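Local structure of YdhT protein (Bacillus subtilis, 3CBW) at residues L174-N178 with G179-W183. The protein catalyses the endo-hydrolysis of beta-1,4-mannosidic linkages in mannan, galactomannan and glucomannan, and so takes part in the breakdown of glucomannan. The protein carries 3 engineered substitutions. Sequence-based numbering, arbitrary orientation.
Sequences LHEMN and GEWFW
Glu-176 and Gly-179 close a type I beta turn, Gly-179 N donating to Glu-176 O at 3.0 Å. The same carbonyl oxygen receives a second bond, from a water that in turn accepts a bond from Phe-182 N, so the chain folds back round one doubly gripped oxygen. At Gly-179 a side chain would run into the indole, since a CB there would lie 2.5 Å from Trp-181 CZ2. The reversal brings together two residues five positions apart, an example of a short turn pairing an acid with an aromatic: Trp-181 NE1 donates to Glu-176 OE1 at 2.9 Å, with the carboxylate oxygen at the rim of the indole, near its plane, and the two flat groups turned 73° apart. The glutamate chain reaches this edge extended beyond CG, which stands beside the backbone N and anti to the carbonyl carbon (chi1 -60°). The loop follows strand 169-172 of the TIM barrel of glycosyl hydrolase family 26, where by similarity Glu-176 is the proton donor and Trp-181 binds substrate. His-175 touches Glu-275 of strand 271-278, by similarity the nucleophile, which it is thought to keep in position. The Phe-182 ring lies between those of His-175 and Trp-181: its CE2 sits over one face of the His-175 ring, 3.5 Å from NE2, the rings inclined at 49°, and this same carbon lies 3.5 Å from Glu-176 OE1. Over the centre of the phenyl ring comes Trp-181 CD1, 3.4 Å above its plane. Replacing Trp-181 by an alanine would probably leave Glu-176 OE1 without its N-H partner and uncover that phenyl face, letting the carboxylate turn more readily. Farther out, a second water joins Asn-178 O to Glu-180 OE1, whose carboxylate also forms a salt bridge with Arg-230.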
loop_
_atom_site.group_PDB
_atom_site.type_symbol
_atom_site.label_atom_id
_atom_site.label_comp_id
_atom_site.label_asym_id
_atom_site.label_seq_id
_atom_site.Cartn_x
_atom_site.Cartn_y
_atom_site.Cartn_z
ATOM N N LEU A 174 -7.406 -3.352 -1.618
ATOM C CA LEU A 174 -8.509 -2.704 -2.343
ATOM C C LEU A 174 -8.154 -1.291 -2.784
ATOM O O LEU A 174 -8.943 -0.351 -2.648
ATOM C CB LEU A 174 -9.782 -2.698 -1.497
ATOM C CG LEU A 174 -10.288 -4.040 -0.977
ATOM C CD1 LEU A 174 -11.470 -3.792 -0.065
ATOM C CD2 LEU A 174 -10.670 -4.982 -2.107
ATOM N N HIS A 175 -6.964 -1.157 -3.366
ATOM C CA HIS A 175 -6.439 0.143 -3.770
ATOM C C HIS A 175 -7.052 0.630 -5.085
ATOM O O HIS A 175 -7.658 -0.144 -5.839
ATOM C CB HIS A 175 -4.914 0.063 -3.865
ATOM C CG HIS A 175 -4.410 -0.888 -4.902
ATOM N ND1 HIS A 175 -4.665 -2.248 -4.876
ATOM C CD2 HIS A 175 -3.590 -0.674 -5.958
ATOM C CE1 HIS A 175 -4.058 -2.814 -5.907
ATOM N NE2 HIS A 175 -3.385 -1.886 -6.567
ATOM N N GLU A 176 -6.913 1.927 -5.341
ATOM C CA GLU A 176 -7.366 2.531 -6.605
ATOM C C GLU A 176 -8.837 2.252 -6.894
ATOM O O GLU A 176 -9.237 2.039 -8.040
ATOM C CB GLU A 176 -6.476 2.112 -7.779
ATOM C CG GLU A 176 -5.032 2.547 -7.565
ATOM C CD GLU A 176 -4.037 1.981 -8.565
ATOM O OE1 GLU A 176 -4.438 1.414 -9.607
ATOM O OE2 GLU A 176 -2.812 2.094 -8.285
ATOM N N MET A 177 -9.633 2.271 -5.836
ATOM C CA MET A 177 -11.047 1.950 -5.901
ATOM C C MET A 177 -11.878 3.000 -6.638
ATOM O O MET A 177 -12.993 2.702 -7.069
ATOM C CB MET A 177 -11.588 1.720 -4.488
ATOM C CG MET A 177 -11.848 2.986 -3.647
ATOM S SD MET A 177 -10.458 4.177 -3.260
ATOM C CE MET A 177 -9.343 3.103 -2.253
ATOM N N ASN A 178 -11.351 4.221 -6.759
ATOM C CA ASN A 178 -12.006 5.260 -7.554
ATOM C C ASN A 178 -11.652 5.150 -9.032
ATOM O O ASN A 178 -12.194 5.893 -9.852
ATOM C CB ASN A 178 -11.699 6.665 -7.011
ATOM C CG ASN A 178 -10.219 6.980 -6.993
ATOM O OD1 ASN A 178 -9.391 6.090 -6.818
ATOM N ND2 ASN A 178 -9.880 8.261 -7.106
ATOM N N GLY A 179 -10.752 4.219 -9.360
ATOM C CA GLY A 179 -10.497 3.860 -10.748
ATOM C C GLY A 179 -11.521 2.848 -11.226
ATOM O O GLY A 179 -12.291 2.286 -10.438
ATOM N N GLU A 180 -11.493 2.585 -12.524
ATOM C CA GLU A 180 -12.509 1.768 -13.166
ATOM C C GLU A 180 -11.933 0.470 -13.710
ATOM O O GLU A 180 -12.596 -0.232 -14.470
ATOM C CB GLU A 180 -13.252 2.582 -14.248
ATOM C CG GLU A 180 -12.438 2.930 -15.504
ATOM C CD GLU A 180 -11.512 4.141 -15.366
ATOM O OE1 GLU A 180 -11.457 4.796 -14.302
ATOM O OE2 GLU A 180 -10.818 4.442 -16.354
ATOM N N TRP A 181 -10.710 0.134 -13.307
ATOM C CA TRP A 181 -10.024 -1.053 -13.821
ATOM C C TRP A 181 -10.192 -2.297 -12.927
ATOM O O TRP A 181 -10.547 -3.365 -13.433
ATOM C CB TRP A 181 -8.558 -0.743 -14.159
ATOM C CG TRP A 181 -7.834 0.097 -13.152
ATOM C CD1 TRP A 181 -7.072 -0.357 -12.107
ATOM C CD2 TRP A 181 -7.779 1.527 -13.099
ATOM N NE1 TRP A 181 -6.553 0.700 -11.404
ATOM C CE2 TRP A 181 -6.966 1.867 -11.992
ATOM C CE3 TRP A 181 -8.323 2.555 -13.885
ATOM C CZ2 TRP A 181 -6.695 3.184 -11.642
ATOM C CZ3 TRP A 181 -8.052 3.871 -13.536
ATOM C CH2 TRP A 181 -7.246 4.176 -12.416
ATOM N N PHE A 182 -9.989 -2.177 -11.617
ATOM C CA PHE A 182 -10.132 -3.339 -10.724
ATOM C C PHE A 182 -11.595 -3.653 -10.435
ATOM O O PHE A 182 -12.435 -2.758 -10.366
ATOM C CB PHE A 182 -9.400 -3.106 -9.407
ATOM C CG PHE A 182 -7.909 -2.921 -9.548
ATOM C CD1 PHE A 182 -7.137 -3.833 -10.269
ATOM C CD2 PHE A 182 -7.272 -1.868 -8.907
ATOM C CE1 PHE A 182 -5.748 -3.673 -10.376
ATOM C CE2 PHE A 182 -5.893 -1.701 -9.001
ATOM C CZ PHE A 182 -5.137 -2.607 -9.728
ATOM N N TRP A 183 -11.887 -4.931 -10.217
ATOM C CA TRP A 183 -13.274 -5.349 -10.019
ATOM C C TRP A 183 -13.945 -4.683 -8.810
ATOM O O TRP A 183 -15.167 -4.519 -8.789
ATOM C CB TRP A 183 -13.382 -6.872 -9.928
ATOM C CG TRP A 183 -12.673 -7.509 -8.755
ATOM C CD1 TRP A 183 -11.422 -8.063 -8.760
ATOM C CD2 TRP A 183 -13.179 -7.682 -7.419
ATOM N NE1 TRP A 183 -11.115 -8.570 -7.515
ATOM C CE2 TRP A 183 -12.172 -8.352 -6.675
ATOM C CE3 TRP A 183 -14.375 -7.338 -6.774
ATOM C CZ2 TRP A 183 -12.320 -8.658 -5.321
ATOM C CZ3 TRP A 183 -14.523 -7.658 -5.414
ATOM C CH2 TRP A 183 -13.501 -8.316 -4.718
HETATM O O HOH W 1 -9.803 0.398 -10.264
HETATM O O HOH W 2 -13.111 6.150 -12.480
#